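Local coordinates for protein OBCA, Oxalate Biosynthetic Component A (Burkholderia glumae, PDB 4NNB) that belongs to a family of two-part proteins, with an N-terminal domain beside a TIM-barrel-type domain that holds a magnesium ion and an oxaloacetate ion, at residues 50-55 with 195-200; 158-163 with 189-194. All blocks are in the same frame, centred on the assembly; numbering follows the deposited sequence.

Contact 1 (50-55 with 195-200); sequences KTDGWE and KARSPY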
loop_
_atom_site.group_PDB
_atom_site.type_symbol
_atom_site.label_atom_id
_atom_site.label_comp_id
_atom_site.label_asym_id
_atom_site.label_seq_id
_atom_site.Cartn_x
_atom_site.Cartn_y
_atom_site.Cartn_z
ATOM N N LYS A 50 6.272 -9.085 19.305
ATOM C CA LYS A 50 5.599 -7.796 19.442
ATOM C C LYS A 50 6.169 -6.755 18.477
ATOM O O LYS A 50 5.432 -5.930 17.928
ATOM C CB LYS A 50 5.698 -7.299 20.886
ATOM C CG LYS A 50 5.127 -5.905 21.104
ATOM C CD LYS A 50 5.014 -5.573 22.585
ATOM C CE LYS A 50 4.302 -4.248 22.786
ATOM N NZ LYS A 50 3.193 -4.095 21.811
ATOM N N THR A 51 7.481 -6.797 18.274
ATOM C CA THR A 51 8.129 -5.914 17.313
ATOM C C THR A 51 7.550 -6.178 15.929
ATOM O O THR A 51 7.286 -5.250 15.162
ATOM C CB THR A 51 9.656 -6.141 17.277
ATOM O OG1 THR A 51 10.207 -5.932 18.585
ATOM C CG2 THR A 51 10.315 -5.180 16.303
ATOM N N ASP A 52 7.331 -7.455 15.628
ATOM C CA ASP A 52 6.895 -7.879 14.303
ATOM C C ASP A 52 5.381 -7.769 14.117
ATOM O O ASP A 52 4.845 -8.221 13.106
ATOM C CB ASP A 52 7.341 -9.316 14.058
ATOM C CG ASP A 52 7.451 -9.647 12.597
ATOM O OD1 ASP A 52 6.904 -10.686 12.184
ATOM O OD2 ASP A 52 8.107 -8.881 11.867
ATOM N N GLY A 53 4.687 -7.191 15.094
ATOM C CA GLY A 53 3.265 -6.917 14.949
ATOM C C GLY A 53 2.299 -7.862 15.651
ATOM O O GLY A 53 1.089 -7.627 15.627
ATOM N N TRP A 54 2.816 -8.928 16.262
ATOM C CA TRP A 54 1.979 -9.836 17.040
ATOM C C TRP A 54 1.389 -9.065 18.203
ATOM O O TRP A 54 2.017 -8.141 18.718
ATOM C CB TRP A 54 2.788 -11.032 17.552
ATOM C CG TRP A 54 3.184 -11.991 16.473
ATOM C CD1 TRP A 54 4.107 -11.786 15.496
ATOM C CD2 TRP A 54 2.663 -13.312 16.265
ATOM N NE1 TRP A 54 4.195 -12.897 14.687
ATOM C CE2 TRP A 54 3.323 -13.848 15.140
ATOM C CE3 TRP A 54 1.714 -14.094 16.924
ATOM C CZ2 TRP A 54 3.050 -15.129 14.655
ATOM C CZ3 TRP A 54 1.451 -15.359 16.450
ATOM C CH2 TRP A 54 2.113 -15.866 15.324
ATOM N N GLU A 55 0.178 -9.431 18.603
ATOM C CA GLU A 55 -0.504 -8.737 19.686
ATOM C C GLU A 55 -0.968 -9.727 20.765
ATOM O O GLU A 55 -1.325 -10.869 20.464
ATOM C CB GLU A 55 -1.669 -7.899 19.131
ATOM C CG GLU A 55 -3.064 -8.281 19.634
ATOM C CD GLU A 55 -4.174 -7.492 18.936
ATOM O OE1 GLU A 55 -5.364 -7.840 19.112
ATOM O OE2 GLU A 55 -3.851 -6.519 18.217
ATOM N N LYS A 195 -2.139 -6.915 10.568
ATOM C CA LYS A 195 -2.603 -5.537 10.398
ATOM C C LYS A 195 -1.763 -4.816 9.326
ATOM O O LYS A 195 -0.531 -4.840 9.379
ATOM C CB LYS A 195 -2.535 -4.791 11.732
ATOM C CG LYS A 195 -3.293 -3.467 11.758
ATOM C CD LYS A 195 -3.431 -2.935 13.188
ATOM C CE LYS A 195 -4.785 -3.278 13.805
ATOM N NZ LYS A 195 -5.875 -2.386 13.312
ATOM N N ALA A 196 -2.435 -4.196 8.354
ATOM C CA ALA A 196 -1.758 -3.596 7.198
ATOM C C ALA A 196 -0.819 -4.609 6.534
ATOM O O ALA A 196 0.298 -4.278 6.124
ATOM C CB ALA A 196 -0.997 -2.332 7.613
ATOM N N ARG A 197 -1.281 -5.854 6.434
ATOM C CA ARG A 197 -0.504 -6.897 5.782
ATOM C C ARG A 197 -1.269 -7.535 4.632
ATOM O O ARG A 197 -2.505 -7.518 4.590
ATOM C CB ARG A 197 -0.093 -7.985 6.779
ATOM C CG ARG A 197 0.887 -7.508 7.859
ATOM C CD ARG A 197 2.013 -8.500 8.007
ATOM N NE ARG A 197 2.796 -8.296 9.222
ATOM C CZ ARG A 197 3.878 -9.009 9.514
ATOM N NH1 ARG A 197 4.283 -9.949 8.676
ATOM N NH2 ARG A 197 4.551 -8.788 10.633
ATOM N N SER A 198 -0.521 -8.116 3.711
ATOM C CA SER A 198 -1.125 -8.848 2.612
ATOM C C SER A 198 -0.256 -10.051 2.304
ATOM O O SER A 198 0.968 -9.957 2.335
ATOM C CB SER A 198 -1.276 -7.948 1.380
ATOM O OG SER A 198 -1.504 -8.727 0.207
ATOM N N PRO A 199 -0.886 -11.198 2.023
ATOM C CA PRO A 199 -0.140 -12.386 1.626
ATOM C C PRO A 199 0.367 -12.275 0.191
ATOM O O PRO A 199 1.053 -13.192 -0.267
ATOM C CB PRO A 199 -1.197 -13.494 1.713
ATOM C CG PRO A 199 -2.495 -12.777 1.404
ATOM C CD PRO A 199 -2.331 -11.469 2.140
ATOM N N TYR A 200 0.055 -11.176 -0.496
ATOM C CA TYR A 200 0.480 -10.993 -1.889
ATOM C C TYR A 200 1.463 -9.824 -2.109
ATOM O O TYR A 200 1.818 -9.517 -3.249
ATOM C CB TYR A 200 -0.737 -10.814 -2.800
ATOM C CG TYR A 200 -1.840 -11.802 -2.526
ATOM C CD1 TYR A 200 -1.660 -13.158 -2.786
ATOM C CD2 TYR A 200 -3.059 -11.382 -1.997
ATOM C CE1 TYR A 200 -2.682 -14.086 -2.536
ATOM C CE2 TYR A 200 -4.093 -12.301 -1.740
ATOM C CZ TYR A 200 -3.891 -13.651 -2.010
ATOM O OH TYR A 200 -4.893 -14.574 -1.766
#
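Arg197 reaches Asp52 with a single guanidinium nitrogen, NH2, which meets both the main-chain carbonyl and the carboxylate of that residue. Asp52 O lies at the edge of the guanidinium, near its plane, 2.6 Å from Arg197 NH2, yet the N-H...O angle of 117° makes this a weak, bent hydrogen bond. Asp52 O also takes a weak hydrogen bond from Gln192 NE2. The second bond of Arg197 NH2 runs straighter but longer: Asp52 OD1 is 3.4 Å from Arg197 NH2 with an angle of 158°, a weak hydrogen bond that belongs to a salt bridge. Carboxylate and guanidinium planes stand 88° apart, so the two groups meet crosswise instead of pairing side by side. The Arg197 chain starts anti to its own carbonyl carbon, heads toward Asp52 and bends at chi2.

Asp52 is the first residue past helix 41-51, and Gly53, with its positive phi, is the C-prime residue of a Schellman motif: Gly53 N returns to Lys50 O at 3.2 Å and Trp54 N to Leu49 O. Arg197 comes to this helix end from the short strand 197-198, which pairs in parallel with strand 18-19. Strand 18-19 gives Lys18, in a salt bridge with Asp52 OD2, and Phe19 O, which accepts from Arg197 NH1; Gly247 N, just past strand 242-246, gives OD2 its second bond. The Asp52 carboxylate, paired with both, probably offsets the closeness of the like charges on Lys18 NZ and Arg197 NH2. Farther along, Ser198 OG accepts from Tyr200 N at 3.0 Å, forming an ST turn.

Contact 2 (158-163 with 189-194); sequences YLPPAL and GYWQAG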
loop_
_atom_site.group_PDB
_atom_site.type_symbol
_atom_site.label_atom_id
_atom_site.label_comp_id
_atom_site.label_asym_id
_atom_site.label_seq_id
_atom_site.Cartn_x
_atom_site.Cartn_y
_atom_site.Cartn_z
ATOM N N TYR A 158 -6.229 -18.162 12.893
ATOM C CA TYR A 158 -6.821 -17.786 14.177
ATOM C C TYR A 158 -7.690 -16.520 14.105
ATOM O O TYR A 158 -7.326 -15.534 13.467
ATOM C CB TYR A 158 -5.691 -17.605 15.201
ATOM C CG TYR A 158 -6.095 -17.060 16.559
ATOM C CD1 TYR A 158 -6.117 -15.694 16.806
ATOM C CD2 TYR A 158 -6.419 -17.917 17.601
ATOM C CE1 TYR A 158 -6.467 -15.197 18.047
ATOM C CE2 TYR A 158 -6.774 -17.434 18.848
ATOM C CZ TYR A 158 -6.795 -16.075 19.066
ATOM O OH TYR A 158 -7.144 -15.594 20.309
ATOM N N LEU A 159 -8.833 -16.556 14.782
ATOM C CA LEU A 159 -9.681 -15.379 14.949
ATOM C C LEU A 159 -9.660 -14.981 16.438
ATOM O O LEU A 159 -9.819 -15.836 17.299
ATOM C CB LEU A 159 -11.108 -15.695 14.492
ATOM C CG LEU A 159 -11.238 -16.204 13.051
ATOM C CD1 LEU A 159 -12.682 -16.535 12.691
ATOM C CD2 LEU A 159 -10.652 -15.197 12.059
ATOM N N PRO A 160 -9.460 -13.683 16.744
ATOM C CA PRO A 160 -9.306 -13.214 18.133
ATOM C C PRO A 160 -10.617 -13.177 18.926
ATOM O O PRO A 160 -11.691 -13.117 18.324
ATOM C CB PRO A 160 -8.782 -11.785 17.945
ATOM C CG PRO A 160 -9.417 -11.342 16.671
ATOM C CD PRO A 160 -9.356 -12.568 15.783
ATOM N N PRO A 161 -10.528 -13.192 20.268
ATOM C CA PRO A 161 -11.712 -13.215 21.136
ATOM C C PRO A 161 -12.746 -12.139 20.803
ATOM O O PRO A 161 -13.927 -12.444 20.801
ATOM C CB PRO A 161 -11.122 -12.965 22.526
ATOM C CG PRO A 161 -9.771 -13.582 22.454
ATOM C CD PRO A 161 -9.279 -13.292 21.048
ATOM N N ALA A 162 -12.314 -10.913 20.523
ATOM C CA ALA A 162 -13.250 -9.827 20.215
ATOM C C ALA A 162 -14.087 -10.100 18.961
ATOM O O ALA A 162 -15.260 -9.724 18.889
ATOM C CB ALA A 162 -12.513 -8.507 20.086
ATOM N N LEU A 163 -13.482 -10.748 17.970
ATOM C CA LEU A 163 -14.224 -11.139 16.777
ATOM C C LEU A 163 -15.192 -12.272 17.110
ATOM O O LEU A 163 -16.347 -12.257 16.691
ATOM C CB LEU A 163 -13.266 -11.567 15.666
ATOM C CG LEU A 163 -13.920 -11.803 14.305
ATOM C CD1 LEU A 163 -14.724 -10.579 13.911
ATOM C CD2 LEU A 163 -12.853 -12.089 13.255
ATOM N N GLY A 189 -2.839 -15.917 24.597
ATOM C CA GLY A 189 -1.583 -15.958 23.872
ATOM C C GLY A 189 -1.275 -14.791 22.955
ATOM O O GLY A 189 -1.566 -13.630 23.264
ATOM N N TYR A 190 -0.673 -15.112 21.814
ATOM C CA TYR A 190 -0.203 -14.097 20.886
ATOM C C TYR A 190 -0.769 -14.366 19.499
ATOM O O TYR A 190 -0.766 -15.500 19.030
ATOM C CB TYR A 190 1.333 -14.062 20.860
ATOM C CG TYR A 190 1.959 -13.829 22.222
ATOM C CD1 TYR A 190 2.168 -14.883 23.105
ATOM C CD2 TYR A 190 2.334 -12.555 22.626
ATOM C CE1 TYR A 190 2.731 -14.668 24.353
ATOM C CE2 TYR A 190 2.898 -12.335 23.868
ATOM C CZ TYR A 190 3.096 -13.394 24.725
ATOM O OH TYR A 190 3.658 -13.170 25.963
ATOM N N TRP A 191 -1.240 -13.306 18.854
ATOM C CA TRP A 191 -1.926 -13.398 17.570
ATOM C C TRP A 191 -1.246 -12.513 16.544
ATOM O O TRP A 191 -0.890 -11.368 16.833
ATOM C CB TRP A 191 -3.390 -12.968 17.748
ATOM C CG TRP A 191 -4.161 -12.696 16.483
ATOM C CD1 TRP A 191 -4.208 -13.472 15.359
ATOM C CD2 TRP A 191 -5.028 -11.584 16.239
ATOM N NE1 TRP A 191 -5.043 -12.898 14.424
ATOM C CE2 TRP A 191 -5.563 -11.741 14.944
ATOM C CE3 TRP A 191 -5.400 -10.465 16.987
ATOM C CZ2 TRP A 191 -6.453 -10.821 14.383
ATOM C CZ3 TRP A 191 -6.278 -9.549 16.428
ATOM C CH2 TRP A 191 -6.794 -9.732 15.138
ATOM N N GLN A 192 -1.052 -13.050 15.349
ATOM C CA GLN A 192 -0.593 -12.238 14.232
ATOM C C GLN A 192 -1.808 -11.808 13.423
ATOM O O GLN A 192 -2.351 -12.582 12.635
ATOM C CB GLN A 192 0.389 -13.016 13.356
ATOM C CG GLN A 192 0.852 -12.258 12.109
ATOM C CD GLN A 192 1.352 -10.861 12.427
ATOM O OE1 GLN A 192 0.583 -9.897 12.422
ATOM N NE2 GLN A 192 2.652 -10.744 12.699
ATOM N N ALA A 193 -2.245 -10.576 13.639
ATOM C CA ALA A 193 -3.415 -10.058 12.949
ATOM C C ALA A 193 -3.119 -9.844 11.470
ATOM O O ALA A 193 -4.010 -9.950 10.609
ATOM C CB ALA A 193 -3.847 -8.760 13.589
ATOM N N GLY A 194 -1.857 -9.544 11.174
ATOM C CA GLY A 194 -1.499 -9.134 9.833
ATOM C C GLY A 194 -2.127 -7.777 9.552
ATOM O O GLY A 194 -2.615 -7.520 8.444
#
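Trp191 presents one face of its indole to Tyr158 and Pro160, each of which covers a different part of it. The pyrrolidine of Pro160 lies over the six-membered ring, where CG sits 3.7 Å from the ring centroid and 22° off the normal, a CH-pi contact; its nearest atom is Trp191 CH2, 3.4 Å from Pro160 CG. Tyr158 brings the CD1-CE1 edge of its ring to the five-membered part of the indole, with Tyr158 CD1 3.3 Å from Trp191 CD1. The two aromatic planes meet obliquely, at 52°. Both aromatic side chains start toward the opposing segment, and CG anti to the backbone N (chi1 166° for Trp191) extends each ring so that the two meet. On the other face of the indole, Ala193 CA rests 3.3 Å above the plane near the rim.

The polar atoms around this apolar cluster converge on Tyr138, whose OH is hydrogen-bonded with Trp191 NE1, Tyr158 O and Gln192 O, so that one hydroxyl bridges both segments. Beyond Trp191, Gln192 OE1 accepts from Gly194 N at 2.8 Å and closes the turn around Ala193, consistent with its CA lying over the indole. The Tyr158 ring also stacks with Phe27. Pro160, the N-cap of helix 161-170, follows directly on strand 155-159, so the tryptophan packs a strand-to-helix junction against the central strand of the antiparallel sheet 27-29, 189-191, 55-57.

From the N terminus, the chain runs through strands 18-19 and 27-29 and helix 41-51 to the start of contact 1 at 50-55, then enters strand 55-57. Contact 2 opens later, at 158-163, where strand 155-159 gives way to helix 161-170, and closes at 189-194. The chain then continues directly into 195-200, which closes contact 1; the shorter loop of contact 2 thus lies wholly within the longer one. The two contacts also touch, with Glu55 N 2.8 Å from Trp191 O, a probable hydrogen bond between strands 55-57 and 189-191. Together they join the helix end, this antiparallel sheet, the 155-159 strand and the parallel pair 18-19 with 197-198.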